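Local coordinates for protein AlyGC (Glaciecola chathamensis, PDB 5GKD) that probably cleaves alginate by beta-elimination, as an alginate lyase of polysaccharide lyase family 6, at residues F59-N65 against F80-P86; L73-G77 against R105-V109. All coordinates share one frame; numbering follows the deposited sequence.

Both contacts join neighbouring strands of the right-handed parallel beta-helix that carries the chondroitinase B-like family region, and both draw on strand 73-81. Interaction 1 pairs the end of that strand, and the loop beyond it, with the end of strand 58-62; interaction 2 pairs its beginning with strand 105-112. Because strand 73-81 turns a corner at G77, its start and end lie on different faces of the coil, and the centres are about 17 Å apart. Along the chain the segments alternate, 59-65, 73-77, 80-86, 105-109, as successive coils laid on one another require. The contacts still meet, F80 CE1 packing 4.3 Å from V109 CG2, and three successive coils are tied together.

Interaction 1 of 2, residues F59-N65 against F80-P86; sequences FLTGQSN and FKDGYTP
The carbonyl oxygen of G62 is gripped from several sides: Y84 N donates to G62 O at 3.0 Å from above the carbonyl plane, S64 N adds a weak bond, and G83 CA directs a C-H at it. G83 sits so close that a CB on it would strike this oxygen. Next along, Q63 NE2 donates to Y84 O at 3.2 Å, the acceptor lying in the Q63 amide plane. The same NE2 sits 3.2 Å above the Y84 ring, over its centre, the amide and ring planes being 39° apart. A bend at chi2 (58°) folds the Q63 side chain back over the tyrosine, while Q63 CB rests 3.8 Å from P86 CD. With an alanine here, the Y84 carbonyl would probably lose its side-chain donor and the ring the amide over its centre. G62 N donates to D82 O at 2.9 Å, whereas K81 N to L60 O is weak. Between the L60-F80 bridge and the G62-G83 bridge the register shifts by one, a beta bulge local to the strand end. K81 runs extended beyond CG to bring NZ 3.9 Å from the F59 ring centroid, 27° off its normal, a cation-pi contact. Among the buried residues, L60 CB lies over a face of the F80 ring, 4.3 Å from its centroid. Such parallel pairing of successive coils is that of a parallel beta-helix.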
loop_
_atom_site.group_PDB
_atom_site.type_symbol
_atom_site.label_atom_id
_atom_site.label_comp_id
_atom_site.label_asym_id
_atom_site.label_seq_id
_atom_site.Cartn_x
_atom_site.Cartn_y
_atom_site.Cartn_z
ATOM N N PHE A 59 1.311 -29.199 16.451
ATOM C CA PHE A 59 1.111 -27.872 15.907
ATOM C C PHE A 59 0.817 -27.981 14.428
ATOM O O PHE A 59 1.492 -28.728 13.715
ATOM C CB PHE A 59 2.356 -27.009 16.128
ATOM C CG PHE A 59 2.762 -26.913 17.553
ATOM C CD1 PHE A 59 2.097 -26.059 18.416
ATOM C CD2 PHE A 59 3.800 -27.686 18.045
ATOM C CE1 PHE A 59 2.466 -25.963 19.733
ATOM C CE2 PHE A 59 4.167 -27.597 19.376
ATOM C CZ PHE A 59 3.496 -26.732 20.218
ATOM N N LEU A 60 -0.175 -27.238 13.975
ATOM C CA LEU A 60 -0.471 -27.094 12.561
ATOM C C LEU A 60 -0.140 -25.657 12.192
ATOM O O LEU A 60 -0.794 -24.725 12.668
ATOM C CB LEU A 60 -1.922 -27.439 12.247
ATOM C CG LEU A 60 -2.135 -28.921 11.943
ATOM C CD1 LEU A 60 -1.942 -29.732 13.188
ATOM C CD2 LEU A 60 -3.485 -29.200 11.332
ATOM N N THR A 61 0.871 -25.485 11.343
ATOM C CA THR A 61 1.478 -24.185 11.095
ATOM C C THR A 61 1.473 -23.868 9.600
ATOM O O THR A 61 1.076 -24.678 8.759
ATOM C CB THR A 61 2.915 -24.126 11.636
ATOM O OG1 THR A 61 3.769 -24.997 10.872
ATOM C CG2 THR A 61 2.955 -24.524 13.100
ATOM N N GLY A 62 1.919 -22.666 9.275
ATOM C CA GLY A 62 1.897 -22.238 7.889
ATOM C C GLY A 62 0.478 -22.184 7.373
ATOM O O GLY A 62 -0.455 -21.815 8.092
ATOM N N GLN A 63 0.302 -22.581 6.114
ATOM C CA GLN A 63 -1.014 -22.527 5.472
ATOM C C GLN A 63 -1.740 -23.849 5.698
ATOM O O GLN A 63 -1.981 -24.630 4.785
ATOM C CB GLN A 63 -0.886 -22.175 3.996
ATOM C CG GLN A 63 -0.742 -20.678 3.768
ATOM C CD GLN A 63 0.465 -20.116 4.507
ATOM O OE1 GLN A 63 1.605 -20.299 4.075
ATOM N NE2 GLN A 63 0.228 -19.484 5.646
ATOM N N SER A 64 -2.078 -24.080 6.968
ATOM C CA SER A 64 -2.829 -25.232 7.437
ATOM C C SER A 64 -4.266 -24.823 7.707
ATOM O O SER A 64 -4.560 -23.651 7.953
ATOM C CB SER A 64 -2.224 -25.804 8.720
ATOM O OG SER A 64 -0.963 -26.376 8.511
ATOM N N ASN A 65 -5.160 -25.803 7.664
ATOM C CA ASN A 65 -6.555 -25.577 8.018
ATOM C C ASN A 65 -7.197 -26.939 8.260
ATOM O O ASN A 65 -6.533 -27.975 8.198
ATOM C CB ASN A 65 -7.282 -24.750 6.948
ATOM C CG ASN A 65 -7.376 -25.458 5.594
ATOM O OD1 ASN A 65 -7.239 -26.670 5.496
ATOM N ND2 ASN A 65 -7.621 -24.684 4.545
ATOM N N PHE A 80 -3.311 -24.588 16.280
ATOM C CA PHE A 80 -2.969 -23.800 15.101
ATOM C C PHE A 80 -2.237 -22.544 15.560
ATOM O O PHE A 80 -2.753 -21.784 16.384
ATOM C CB PHE A 80 -4.195 -23.416 14.271
ATOM C CG PHE A 80 -4.962 -24.578 13.710
ATOM C CD1 PHE A 80 -5.808 -25.334 14.522
ATOM C CD2 PHE A 80 -4.877 -24.893 12.373
ATOM C CE1 PHE A 80 -6.512 -26.415 14.011
ATOM C CE2 PHE A 80 -5.587 -25.963 11.850
ATOM C CZ PHE A 80 -6.406 -26.720 12.668
ATOM N N LYS A 81 -1.038 -22.335 15.026
ATOM C CA LYS A 81 -0.213 -21.174 15.337
ATOM C C LYS A 81 0.802 -21.027 14.216
ATOM O O LYS A 81 0.959 -21.925 13.388
ATOM C CB LYS A 81 0.489 -21.326 16.692
ATOM C CG LYS A 81 1.634 -22.332 16.666
ATOM C CD LYS A 81 2.396 -22.350 17.984
ATOM C CE LYS A 81 3.709 -23.093 17.823
ATOM N NZ LYS A 81 4.485 -23.194 19.097
ATOM N N ASP A 82 1.502 -19.893 14.213
ATOM C CA ASP A 82 2.566 -19.601 13.241
ATOM C C ASP A 82 2.097 -19.839 11.812
ATOM O O ASP A 82 2.755 -20.519 11.029
ATOM C CB ASP A 82 3.824 -20.424 13.524
ATOM C CG ASP A 82 4.405 -20.162 14.901
ATOM O OD1 ASP A 82 4.238 -19.052 15.437
ATOM O OD2 ASP A 82 5.042 -21.077 15.446
ATOM N N GLY A 83 0.941 -19.283 11.473
ATOM C CA GLY A 83 0.449 -19.403 10.115
ATOM C C GLY A 83 -0.896 -18.738 9.936
ATOM O O GLY A 83 -1.270 -17.844 10.699
ATOM N N TYR A 84 -1.609 -19.169 8.897
ATOM C CA TYR A 84 -2.922 -18.628 8.580
ATOM C C TYR A 84 -3.522 -19.458 7.454
ATOM O O TYR A 84 -2.799 -20.004 6.618
ATOM C CB TYR A 84 -2.862 -17.141 8.199
ATOM C CG TYR A 84 -1.899 -16.816 7.071
ATOM C CD1 TYR A 84 -0.553 -16.611 7.321
ATOM C CD2 TYR A 84 -2.338 -16.703 5.766
ATOM C CE1 TYR A 84 0.317 -16.307 6.306
ATOM C CE2 TYR A 84 -1.468 -16.406 4.744
ATOM C CZ TYR A 84 -0.139 -16.210 5.025
ATOM O OH TYR A 84 0.733 -15.913 4.019
ATOM N N THR A 85 -4.847 -19.577 7.465
ATOM C CA THR A 85 -5.500 -20.454 6.510
ATOM C C THR A 85 -5.385 -19.881 5.098
ATOM O O THR A 85 -5.551 -18.675 4.898
ATOM C CB THR A 85 -6.970 -20.666 6.850
ATOM O OG1 THR A 85 -7.530 -21.552 5.872
ATOM C CG2 THR A 85 -7.757 -19.343 6.843
ATOM N N PRO A 86 -5.071 -20.717 4.106
ATOM C CA PRO A 86 -5.098 -20.259 2.713
ATOM C C PRO A 86 -6.502 -20.186 2.126
ATOM O O PRO A 86 -6.663 -19.659 1.015
ATOM C CB PRO A 86 -4.256 -21.319 1.996
ATOM C CG PRO A 86 -4.529 -22.545 2.766
ATOM C CD PRO A 86 -4.676 -22.133 4.210
#

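Interaction 2 of 2, residues L73-G77 against R105-V109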
loop_
_atom_site.group_PDB
_atom_site.type_symbol
_atom_site.label_atom_id
_atom_site.label_comp_id
_atom_site.label_asym_id
_atom_site.label_seq_id
_atom_site.Cartn_x
_atom_site.Cartn_y
_atom_site.Cartn_z
ATOM N N LEU A 73 -18.077 -37.295 13.898
ATOM C CA LEU A 73 -16.644 -37.069 13.971
ATOM C C LEU A 73 -16.304 -36.281 15.228
ATOM O O LEU A 73 -17.119 -35.506 15.733
ATOM C CB LEU A 73 -16.147 -36.298 12.742
ATOM C CG LEU A 73 -16.674 -36.841 11.411
ATOM C CD1 LEU A 73 -16.277 -35.925 10.252
ATOM C CD2 LEU A 73 -16.181 -38.275 11.166
ATOM N N ILE A 74 -15.083 -36.475 15.713
ATOM C CA ILE A 74 -14.525 -35.686 16.801
ATOM C C ILE A 74 -13.105 -35.277 16.424
ATOM O O ILE A 74 -12.323 -36.110 15.965
ATOM C CB ILE A 74 -14.506 -36.466 18.121
ATOM C CG1 ILE A 74 -15.903 -36.995 18.453
ATOM C CG2 ILE A 74 -13.979 -35.576 19.228
ATOM C CD1 ILE A 74 -15.928 -37.800 19.732
ATOM N N VAL A 75 -12.771 -34.004 16.613
ATOM C CA VAL A 75 -11.412 -33.504 16.428
ATOM C C VAL A 75 -10.960 -32.862 17.735
ATOM O O VAL A 75 -11.683 -32.029 18.294
ATOM C CB VAL A 75 -11.328 -32.486 15.281
ATOM C CG1 VAL A 75 -9.903 -31.978 15.147
ATOM C CG2 VAL A 75 -11.804 -33.085 13.977
ATOM N N SER A 76 -9.768 -33.227 18.216
ATOM C CA SER A 76 -9.319 -32.691 19.497
ATOM C C SER A 76 -7.801 -32.635 19.593
ATOM O O SER A 76 -7.079 -33.376 18.923
ATOM C CB SER A 76 -9.864 -33.506 20.671
ATOM O OG SER A 76 -9.288 -34.791 20.711
ATOM N N GLY A 77 -7.329 -31.747 20.457
ATOM C CA GLY A 77 -5.927 -31.745 20.838
ATOM C C GLY A 77 -4.973 -31.232 19.787
ATOM O O GLY A 77 -3.893 -31.806 19.613
ATOM N N ARG A 105 -17.967 -32.891 16.453
ATOM C CA ARG A 105 -17.512 -32.128 17.604
ATOM C C ARG A 105 -16.063 -31.707 17.416
ATOM O O ARG A 105 -15.225 -32.516 17.009
ATOM C CB ARG A 105 -17.676 -32.961 18.869
ATOM C CG ARG A 105 -17.196 -32.299 20.123
ATOM C CD ARG A 105 -17.398 -33.214 21.315
ATOM N NE ARG A 105 -16.976 -32.592 22.557
ATOM C CZ ARG A 105 -16.844 -33.243 23.705
ATOM N NH1 ARG A 105 -16.462 -32.603 24.802
ATOM N NH2 ARG A 105 -17.123 -34.539 23.753
ATOM N N VAL A 106 -15.776 -30.438 17.684
ATOM C CA VAL A 106 -14.410 -29.944 17.771
ATOM C C VAL A 106 -14.206 -29.485 19.204
ATOM O O VAL A 106 -14.911 -28.587 19.671
ATOM C CB VAL A 106 -14.142 -28.795 16.786
ATOM C CG1 VAL A 106 -12.751 -28.200 17.017
ATOM C CG2 VAL A 106 -14.314 -29.254 15.358
ATOM N N THR A 107 -13.259 -30.098 19.901
ATOM C CA THR A 107 -13.067 -29.842 21.319
ATOM C C THR A 107 -11.577 -29.801 21.625
ATOM O O THR A 107 -10.794 -30.537 21.029
ATOM C CB THR A 107 -13.769 -30.898 22.197
ATOM O OG1 THR A 107 -13.583 -30.595 23.588
ATOM C CG2 THR A 107 -13.236 -32.315 21.901
ATOM N N GLN A 108 -11.187 -28.899 22.517
ATOM C CA GLN A 108 -9.810 -28.823 22.970
ATOM C C GLN A 108 -8.857 -28.558 21.810
ATOM O O GLN A 108 -7.814 -29.200 21.673
ATOM C CB GLN A 108 -9.413 -30.093 23.734
ATOM C CG GLN A 108 -10.228 -30.340 25.007
ATOM C CD GLN A 108 -9.546 -31.320 25.949
ATOM O OE1 GLN A 108 -8.378 -31.168 26.249
ATOM N NE2 GLN A 108 -10.278 -32.322 26.412
ATOM N N VAL A 109 -9.208 -27.603 20.962
ATOM C CA VAL A 109 -8.219 -27.121 20.017
ATOM C C VAL A 109 -8.000 -25.628 20.214
ATOM O O VAL A 109 -8.909 -24.862 20.556
ATOM C CB VAL A 109 -8.518 -27.468 18.538
ATOM C CG1 VAL A 109 -9.589 -28.503 18.388
ATOM C CG2 VAL A 109 -8.725 -26.246 17.671
#
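V75 and V106 lie side by side on one face of a parallel pair, with V75 CB 4.4 Å from V106 CG2; L68 touches both, so this side belongs to the interior. I74, S76, R105 and T107 project from the other side. There T107 CG2 lies 3.8 Å from S76 CB, while chi1 of -179° sets OG1 anti to the backbone N, where it bonds to D136 of the next strand, 134-141. R105 is extended from CG to NE and leads away from the 73-77 strand; its NE forms a salt bridge with that same D136, beyond both segments. Valine thus stands beside valine and serine beside threonine, the in-register parallel stacking that a beta-helix shows from coil to coil, and the strand axes diverge by only 15°. The backbone supports this register: R105 N bonds to L73 O, V75 N to R105 O, and T107 N to V75 O at 3.0 Å, the last nearly straight at 171°. Both strands turn a corner next, at G77 and Q108, each with positive phi. At that corner G77 N reaches Q108 O at 2.9 Å from above the carbonyl plane, while the Q108 side chain leads away to bond W426 through OE1.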